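Local atomic coordinates of ribosomal-protein-serine acetyltransferase, putative (Vibrio cholerae O1 biovar eltor, PDB entry 2FCK), a protein that is a putative GNAT-family acetyltransferase that may acetylate the N-terminal serine or alanine of a ribosomal protein. Residues Leu124-Arg129 and Thr133-Val138; Ala148-Cys153 and Ile175-Ile180. All blocks are in the same frame, centred on the assembly; numbering follows the deposited sequence.

Contact 1. Residues Leu124-Arg129 and Thr133-Val138; sequences LFCFER and TRLEIV
E136 OE2 is gripped side-on by R134, whose backbone lies beside the F127 ring: R134 NH2 stands 2.7 Å and R134 NE 3.1 Å from that one oxygen. Within the GNAT fold this is the second half of a beta-alpha-beta crossover, helix 114-129 returning into strand 134-139, which runs parallel to strand 98-105. Helix and strand segments are antiparallel at 164°, their axes approaching to 9.5 Å. The two nitrogens meet OE2 on its anti side from opposite faces of the carboxylate plane, while OE2 stays in the guanidinium plane, an arrangement that should restrain rotation of both groups. R134 NH2 also bridges to E158. E136 OE1 forms a salt bridge with R164 of its own chain, while R134 NH1 bonds to P162 O of the second subunit and so ties the cluster to the subunit interface.

L135 points to the helix instead and makes the apolar contact. Its CD1 sits over one face of the F127 ring, 4.2 Å from the centroid and 24° off the normal, as a CH-pi contact displaced toward the rim. F127 CG turned anti to its carbonyl carbon (chi1 -72°) carries the ring to this methyl. The other branch, L135 CD2, meets C126 CB at 3.8 Å. At the ring edge R134 N, buried without a polar partner in the model, lies 4.1 Å from F127 CE1.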
ATOM      1  N   LEU A 124      10.120  -2.587 -15.388  1.00 39.93           N
ATOM      2  CA  LEU A 124      11.262  -3.503 -15.412  1.00 39.57           C
ATOM      3  C   LEU A 124      12.231  -3.249 -14.262  1.00 40.65           C
ATOM      4  O   LEU A 124      12.733  -4.194 -13.662  1.00 41.41           O
ATOM      5  CB  LEU A 124      12.001  -3.438 -16.749  1.00 40.48           C
ATOM      6  CG  LEU A 124      11.156  -3.971 -17.906  1.00 39.61           C
ATOM      7  CD1 LEU A 124      11.912  -3.714 -19.259  1.00 43.27           C
ATOM      8  CD2 LEU A 124      10.739  -5.452 -17.705  1.00 45.53           C
ATOM      9  N   PHE A 125      12.466  -1.984 -13.948  1.00 39.99           N
ATOM     10  CA  PHE A 125      13.299  -1.648 -12.786  1.00 41.13           C
ATOM     11  C   PHE A 125      12.705  -2.252 -11.517  1.00 40.91           C
ATOM     12  O   PHE A 125      13.412  -2.890 -10.712  1.00 40.92           O
ATOM     13  CB  PHE A 125      13.441  -0.129 -12.711  1.00 42.31           C
ATOM     14  CG  PHE A 125      14.004   0.370 -11.414  1.00 45.35           C
ATOM     15  CD1 PHE A 125      15.353   0.240 -11.137  1.00 48.80           C
ATOM     16  CD2 PHE A 125      13.165   0.983 -10.500  1.00 47.36           C
ATOM     17  CE1 PHE A 125      15.882   0.725  -9.917  1.00 52.59           C
ATOM     18  CE2 PHE A 125      13.660   1.445  -9.284  1.00 51.47           C
ATOM     19  CZ  PHE A 125      15.016   1.312  -9.004  1.00 49.92           C
ATOM     20  N   CYS A 126      11.386  -2.091 -11.350  1.00 40.83           N
ATOM     21  CA  CYS A 126      10.711  -2.642 -10.153  1.00 41.04           C
ATOM     22  C   CYS A 126      10.817  -4.167 -10.056  1.00 42.47           C
ATOM     23  O   CYS A 126      11.085  -4.702  -8.969  1.00 43.08           O
ATOM     24  CB  CYS A 126       9.257  -2.234 -10.138  1.00 41.51           C
ATOM     25  SG  CYS A 126       8.985  -0.503  -9.789  1.00 42.08           S
ATOM     26  N   PHE A 127      10.653  -4.866 -11.195  1.00 42.17           N
ATOM     27  CA  PHE A 127      10.613  -6.357 -11.177  1.00 43.53           C
ATOM     28  C   PHE A 127      12.042  -6.962 -11.175  1.00 44.12           C
ATOM     29  O   PHE A 127      12.341  -7.897 -10.419  1.00 43.02           O
ATOM     30  CB  PHE A 127       9.807  -6.929 -12.372  1.00 43.27           C
ATOM     31  CG  PHE A 127       8.311  -6.739 -12.279  1.00 43.55           C
ATOM     32  CD1 PHE A 127       7.646  -6.689 -11.037  1.00 45.89           C
ATOM     33  CD2 PHE A 127       7.536  -6.748 -13.440  1.00 46.27           C
ATOM     34  CE1 PHE A 127       6.275  -6.571 -10.994  1.00 44.19           C
ATOM     35  CE2 PHE A 127       6.155  -6.638 -13.379  1.00 43.08           C
ATOM     36  CZ  PHE A 127       5.525  -6.558 -12.158  1.00 45.00           C
ATOM     37  N   GLU A 128      12.891  -6.441 -12.054  0.60 43.96           N
ATOM     38  CA  GLU A 128      14.253  -6.977 -12.213  0.60 45.65           C
ATOM     39  C   GLU A 128      15.159  -6.568 -11.079  0.60 45.45           C
ATOM     40  O   GLU A 128      15.809  -7.413 -10.480  0.60 46.76           O
ATOM     41  CB  GLU A 128      14.862  -6.539 -13.557  0.60 45.66           C
ATOM     42  CG  GLU A 128      14.061  -6.989 -14.745  0.60 49.79           C
ATOM     43  CD  GLU A 128      13.941  -8.499 -14.840  0.60 53.56           C
ATOM     44  OE1 GLU A 128      14.933  -9.209 -14.559  0.60 57.04           O
ATOM     45  OE2 GLU A 128      12.845  -8.973 -15.191  0.60 56.69           O
ATOM     46  N   ARG A 129      15.215  -5.270 -10.805  1.00 45.70           N
ATOM     47  CA  ARG A 129      16.170  -4.698  -9.877  1.00 46.63           C
ATOM     48  C   ARG A 129      15.643  -4.746  -8.447  1.00 47.08           C
ATOM     49  O   ARG A 129      16.342  -5.230  -7.532  1.00 47.02           O
ATOM     50  CB  ARG A 129      16.479  -3.268 -10.268  1.00 48.21           C
ATOM     51  CG  ARG A 129      17.392  -2.550  -9.319  1.00 52.92           C
ATOM     52  CD  ARG A 129      18.401  -1.630 -10.009  1.00 62.50           C
ATOM     53  NE  ARG A 129      19.164  -0.878  -9.002  1.00 66.87           N
ATOM     54  CZ  ARG A 129      20.203  -0.095  -9.271  1.00 68.97           C
ATOM     55  NH1 ARG A 129      20.634   0.045 -10.525  1.00 70.29           N
ATOM     56  NH2 ARG A 129      20.812   0.545  -8.279  1.00 70.35           N
ATOM     57  N   THR A 133       7.052  -8.224  -6.615  1.00 42.79           N
ATOM     58  CA  THR A 133       6.280  -9.276  -7.266  1.00 44.16           C
ATOM     59  C   THR A 133       4.862  -8.843  -7.668  1.00 43.67           C
ATOM     60  O   THR A 133       4.111  -9.633  -8.186  1.00 44.66           O
ATOM     61  CB  THR A 133       6.258 -10.623  -6.433  1.00 44.12           C
ATOM     62  OG1 THR A 133       6.043 -10.341  -5.041  1.00 44.17           O
ATOM     63  CG2 THR A 133       7.597 -11.369  -6.604  1.00 45.66           C
ATOM     64  N   ARG A 134       4.533  -7.575  -7.441  1.00 43.66           N
ATOM     65  CA  ARG A 134       3.279  -6.998  -7.892  1.00 42.57           C
ATOM     66  C   ARG A 134       3.380  -5.478  -7.908  1.00 42.67           C
ATOM     67  O   ARG A 134       3.931  -4.871  -6.978  1.00 42.05           O
ATOM     68  CB  ARG A 134       2.146  -7.383  -6.912  1.00 41.45           C
ATOM     69  CG  ARG A 134       0.767  -6.815  -7.285  1.00 42.76           C
ATOM     70  CD  ARG A 134      -0.380  -7.412  -6.373  1.00 40.31           C
ATOM     71  NE  ARG A 134      -1.613  -6.598  -6.499  1.00 40.96           N
ATOM     72  CZ  ARG A 134      -2.624  -6.845  -7.336  1.00 41.81           C
ATOM     73  NH1 ARG A 134      -2.625  -7.924  -8.107  1.00 41.47           N
ATOM     74  NH2 ARG A 134      -3.635  -5.997  -7.425  1.00 41.19           N
ATOM     75  N   LEU A 135       2.796  -4.855  -8.937  1.00 42.48           N
ATOM     76  CA  LEU A 135       2.671  -3.389  -8.956  1.00 42.87           C
ATOM     77  C   LEU A 135       1.194  -3.046  -9.184  1.00 42.18           C
ATOM     78  O   LEU A 135       0.546  -3.732  -9.939  1.00 42.35           O
ATOM     79  CB  LEU A 135       3.485  -2.802 -10.114  1.00 41.47           C
ATOM     80  CG  LEU A 135       5.001  -3.134 -10.091  1.00 42.44           C
ATOM     81  CD1 LEU A 135       5.690  -2.690 -11.411  1.00 41.82           C
ATOM     82  CD2 LEU A 135       5.694  -2.493  -8.925  1.00 46.18           C
ATOM     83  N   GLU A 136       0.708  -2.015  -8.512  1.00 45.63           N
ATOM     84  CA  GLU A 136      -0.632  -1.450  -8.783  1.00 47.11           C
ATOM     85  C   GLU A 136      -0.534  -0.039  -9.424  1.00 49.68           C
ATOM     86  O   GLU A 136       0.251   0.817  -8.964  1.00 51.38           O
ATOM     87  CB  GLU A 136      -1.431  -1.408  -7.501  1.00 47.79           C
ATOM     88  CG  GLU A 136      -1.913  -2.847  -7.182  1.00 47.38           C
ATOM     89  CD  GLU A 136      -2.786  -2.943  -5.926  1.00 49.53           C
ATOM     90  OE1 GLU A 136      -3.018  -1.917  -5.239  1.00 48.40           O
ATOM     91  OE2 GLU A 136      -3.164  -4.093  -5.604  1.00 45.12           O
ATOM     92  N   ILE A 137      -1.349   0.186 -10.446  1.00 47.47           N
ATOM     93  CA  ILE A 137      -1.630   1.498 -11.032  1.00 47.88           C
ATOM     94  C   ILE A 137      -3.061   1.881 -10.706  1.00 48.34           C
ATOM     95  O   ILE A 137      -3.912   1.003 -10.829  1.00 46.78           O
ATOM     96  CB  ILE A 137      -1.443   1.415 -12.521  1.00 48.27           C
ATOM     97  CG1 ILE A 137       0.048   1.206 -12.823  1.00 48.39           C
ATOM     98  CG2 ILE A 137      -1.942   2.674 -13.247  1.00 49.57           C
ATOM     99  CD1 ILE A 137       0.290   0.684 -14.149  1.00 44.96           C
ATOM    100  N   VAL A 138      -3.324   3.118 -10.230  1.00 45.86           N
ATOM    101  CA  VAL A 138      -4.694   3.581  -9.961  1.00 47.07           C
ATOM    102  C   VAL A 138      -4.991   4.693 -10.958  1.00 48.10           C
ATOM    103  O   VAL A 138      -4.270   5.683 -10.978  1.00 50.81           O
ATOM    104  CB  VAL A 138      -4.876   4.165  -8.522  1.00 47.96           C
ATOM    105  CG1 VAL A 138      -6.350   4.565  -8.276  1.00 49.84           C
ATOM    106  CG2 VAL A 138      -4.418   3.099  -7.537  1.00 48.06           C
TER

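Contact 2. Residues Ala148-Cys153 and Ile175-Ile180; sequences ALALRC and IVFSLI. With NO3 (nitrate ion), chain D.
F177 and L151 both set CG anti to the carbonyl carbon, each with chi1 -64°, and these torsions bring the phenyl ring of the strand against the end of the leucine on the helix, the two side chains crossing at about a right angle. The setting is a second beta-alpha-beta unit of the GNAT fold: helix 144-152 connects strands 134-139 and 156-164, and strand 170-179 lies between those two, antiparallel to both. The helix therefore packs on the strand inserted into its own crossover, with the A150 and F177 CA atoms 7.3 Å apart.

Two neighbouring helix residues address the ring differently. A150 CB stands over one face, 4.1 Å from the centroid and 14° off the normal, a CH-pi contact displaced toward the rim of the ring. L151 CD2 instead comes in near the ring plane, at the edge, 3.7 Å from F177 CE1. Farther along, C153 has left helical geometry, and its carbonyl O lies 3.7 Å from L179 CD2; L179 also packs on I123 and F127 of helix 114-129, so that it meets both that helix and the C-terminal end of helix 144-152.

On the side of the helix turned from the strand, R152 bends at its second and third torsions, laying one guanidinium face near A148 O. Its edge takes a nitrate ion, probably from the crystallisation liquor and also bonded by K116 N. R152 NE donates to nitrate O2 at 2.6 Å, with an N-H...O angle of 143°. The bonds from R152 NH1 are weaker, 2.9 Å to nitrate O2 and 3.4 Å to nitrate O1, while L149 CD1 approaches nitrate O1 to 3.7 Å.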
ATOM      1  N   ALA A 148      -5.626   3.457 -20.979  1.00 41.84           N
ATOM      2  CA  ALA A 148      -5.182   2.856 -22.249  1.00 41.72           C
ATOM      3  C   ALA A 148      -3.653   2.593 -22.159  1.00 41.49           C
ATOM      4  O   ALA A 148      -3.182   1.553 -22.601  1.00 41.22           O
ATOM      5  CB  ALA A 148      -5.526   3.781 -23.455  1.00 41.60           C
ATOM      6  N   LEU A 149      -2.911   3.523 -21.540  1.00 42.54           N
ATOM      7  CA  LEU A 149      -1.448   3.375 -21.394  1.00 42.09           C
ATOM      8  C   LEU A 149      -1.140   2.192 -20.437  1.00 41.46           C
ATOM      9  O   LEU A 149      -0.306   1.342 -20.749  1.00 41.30           O
ATOM     10  CB  LEU A 149      -0.816   4.676 -20.884  1.00 42.53           C
ATOM     11  CG  LEU A 149       0.708   4.592 -20.683  1.00 42.25           C
ATOM     12  CD1 LEU A 149       1.360   4.036 -21.925  1.00 42.12           C
ATOM     13  CD2 LEU A 149       1.258   5.980 -20.291  1.00 44.40           C
ATOM     14  N   ALA A 150      -1.890   2.094 -19.342  1.00 40.49           N
ATOM     15  CA  ALA A 150      -1.685   0.991 -18.407  1.00 42.02           C
ATOM     16  C   ALA A 150      -1.852  -0.336 -19.176  1.00 42.24           C
ATOM     17  O   ALA A 150      -1.005  -1.258 -19.076  1.00 42.46           O
ATOM     18  CB  ALA A 150      -2.682   1.056 -17.222  1.00 41.69           C
ATOM     19  N   LEU A 151      -2.938  -0.440 -19.949  1.00 42.96           N
ATOM     20  CA  LEU A 151      -3.178  -1.652 -20.710  1.00 42.13           C
ATOM     21  C   LEU A 151      -2.093  -1.909 -21.759  1.00 42.72           C
ATOM     22  O   LEU A 151      -1.682  -3.055 -21.954  1.00 43.80           O
ATOM     23  CB  LEU A 151      -4.549  -1.582 -21.373  1.00 42.40           C
ATOM     24  CG  LEU A 151      -5.683  -1.529 -20.362  1.00 44.18           C
ATOM     25  CD1 LEU A 151      -7.034  -1.284 -21.087  1.00 46.91           C
ATOM     26  CD2 LEU A 151      -5.767  -2.836 -19.522  1.00 48.07           C
ATOM     27  N   ARG A 152      -1.618  -0.838 -22.395  1.00 41.97           N
ATOM     28  CA  ARG A 152      -0.578  -0.941 -23.420  1.00 45.04           C
ATOM     29  C   ARG A 152       0.713  -1.526 -22.820  1.00 45.10           C
ATOM     30  O   ARG A 152       1.473  -2.213 -23.537  1.00 45.91           O
ATOM     31  CB  ARG A 152      -0.357   0.442 -24.031  1.00 45.20           C
ATOM     32  CG  ARG A 152       0.240   0.497 -25.408  1.00 51.42           C
ATOM     33  CD  ARG A 152      -0.480   1.588 -26.281  1.00 56.45           C
ATOM     34  NE  ARG A 152      -0.397   2.911 -25.663  1.00 58.46           N
ATOM     35  CZ  ARG A 152      -1.427   3.721 -25.401  1.00 58.03           C
ATOM     36  NH1 ARG A 152      -1.185   4.879 -24.831  1.00 54.69           N
ATOM     37  NH2 ARG A 152      -2.681   3.416 -25.754  1.00 60.22           N
ATOM     38  N   CYS A 153       0.972  -1.228 -21.542  1.00 44.17           N
ATOM     39  CA  CYS A 153       2.157  -1.767 -20.831  1.00 45.33           C
ATOM     40  C   CYS A 153       1.936  -3.150 -20.198  1.00 45.83           C
ATOM     41  O   CYS A 153       2.826  -3.663 -19.529  1.00 46.15           O
ATOM     42  CB  CYS A 153       2.686  -0.784 -19.782  1.00 45.55           C
ATOM     43  SG  CYS A 153       3.193   0.766 -20.505  1.00 46.72           S
ATOM     44  N   ILE A 175      -9.704   3.219 -10.635  1.00 43.56           N
ATOM     45  CA  ILE A 175      -9.588   1.901 -11.218  1.00 42.94           C
ATOM     46  C   ILE A 175      -8.192   1.363 -10.931  1.00 41.09           C
ATOM     47  O   ILE A 175      -7.175   2.002 -11.227  1.00 42.53           O
ATOM     48  CB  ILE A 175      -9.727   1.953 -12.760  1.00 42.44           C
ATOM     49  CG1 ILE A 175     -11.013   2.673 -13.178  1.00 43.05           C
ATOM     50  CG2 ILE A 175      -9.566   0.523 -13.285  1.00 42.06           C
ATOM     51  CD1 ILE A 175     -11.064   3.074 -14.706  1.00 46.08           C
ATOM     52  N   VAL A 176      -8.150   0.175 -10.351  1.00 41.18           N
ATOM     53  CA  VAL A 176      -6.895  -0.490 -10.028  1.00 39.90           C
ATOM     54  C   VAL A 176      -6.500  -1.432 -11.158  1.00 40.01           C
ATOM     55  O   VAL A 176      -7.303  -2.291 -11.546  1.00 40.92           O
ATOM     56  CB  VAL A 176      -7.098  -1.316  -8.718  1.00 39.74           C
ATOM     57  CG1 VAL A 176      -5.863  -2.153  -8.410  1.00 40.59           C
ATOM     58  CG2 VAL A 176      -7.507  -0.356  -7.595  1.00 39.94           C
ATOM     59  N   PHE A 177      -5.284  -1.232 -11.680  1.00 40.25           N
ATOM     60  CA  PHE A 177      -4.679  -2.181 -12.608  1.00 40.87           C
ATOM     61  C   PHE A 177      -3.491  -2.831 -11.896  1.00 43.04           C
ATOM     62  O   PHE A 177      -2.800  -2.158 -11.096  1.00 43.15           O
ATOM     63  CB  PHE A 177      -4.142  -1.439 -13.847  1.00 42.62           C
ATOM     64  CG  PHE A 177      -5.205  -0.781 -14.671  1.00 41.76           C
ATOM     65  CD1 PHE A 177      -5.688  -1.383 -15.824  1.00 42.71           C
ATOM     66  CD2 PHE A 177      -5.717   0.460 -14.270  1.00 42.26           C
ATOM     67  CE1 PHE A 177      -6.667  -0.753 -16.584  1.00 42.79           C
ATOM     68  CE2 PHE A 177      -6.678   1.126 -15.007  1.00 42.67           C
ATOM     69  CZ  PHE A 177      -7.190   0.482 -16.182  1.00 42.76           C
ATOM     70  N   SER A 178      -3.173  -4.078 -12.263  1.00 42.40           N
ATOM     71  CA  SER A 178      -2.013  -4.745 -11.709  1.00 43.22           C
ATOM     72  C   SER A 178      -1.046  -5.229 -12.781  1.00 43.50           C
ATOM     73  O   SER A 178      -1.426  -5.486 -13.922  1.00 44.25           O
ATOM     74  CB  SER A 178      -2.441  -5.959 -10.860  1.00 43.52           C
ATOM     75  OG  SER A 178      -2.903  -6.986 -11.720  1.00 44.46           O
ATOM     76  N   LEU A 179       0.208  -5.359 -12.363  1.00 45.19           N
ATOM     77  CA  LEU A 179       1.227  -6.037 -13.152  1.00 45.67           C
ATOM     78  C   LEU A 179       1.912  -7.035 -12.230  1.00 46.05           C
ATOM     79  O   LEU A 179       2.216  -6.699 -11.070  1.00 46.37           O
ATOM     80  CB  LEU A 179       2.286  -5.010 -13.613  1.00 45.68           C
ATOM     81  CG  LEU A 179       1.787  -3.921 -14.546  1.00 47.49           C
ATOM     82  CD1 LEU A 179       2.302  -2.559 -14.129  1.00 47.31           C
ATOM     83  CD2 LEU A 179       2.219  -4.258 -15.913  1.00 46.57           C
ATOM     84  N   ILE A 180       2.159  -8.241 -12.749  1.00 46.61           N
ATOM     85  CA  ILE A 180       2.991  -9.213 -12.062  1.00 48.01           C
ATOM     86  C   ILE A 180       4.103  -9.696 -12.986  1.00 48.68           C
ATOM     87  O   ILE A 180       3.978  -9.589 -14.209  1.00 48.53           O
ATOM     88  CB  ILE A 180       2.213 -10.424 -11.489  1.00 48.40           C
ATOM     89  CG1 ILE A 180       1.689 -11.332 -12.605  1.00 49.27           C
ATOM     90  CG2 ILE A 180       1.108  -9.931 -10.531  1.00 47.68           C
ATOM     91  CD1 ILE A 180       0.890 -12.568 -12.102  1.00 47.54           C
TER
HETATM   92  N   NO3 D 303       2.300   5.602 -25.212  1.00 31.27           N
HETATM   93  O1  NO3 D 303       1.728   6.656 -24.536  1.00 31.23           O
HETATM   94  O2  NO3 D 303       1.612   4.501 -25.652  1.00 33.96           O
HETATM   95  O3  NO3 D 303       3.635   5.595 -25.444  1.00 31.55           O

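Contacts 1 and 2 lie with centres 11 Å apart and share a sheet, because strands 134-139 and 170-179 are antiparallel neighbours. Two probable backbone hydrogen bonds join them, L135 N to L179 O at 2.9 Å and F177 N to I137 O at 2.8 Å. L179 O also lies 3.5 Å from F127 CZ of contact 1. The L179 side chain packs on I123 and F127 of helix 114-129 as well as reaching C153, which puts both helices on the same face of the sheet. The nitrate, held by R152 and K116 N, sits at the start of helix 114-129, consistent with the pyrophosphate-binding position for acetyl-CoA in GNAT relatives, whereas 124-129 lies at that helix's other end.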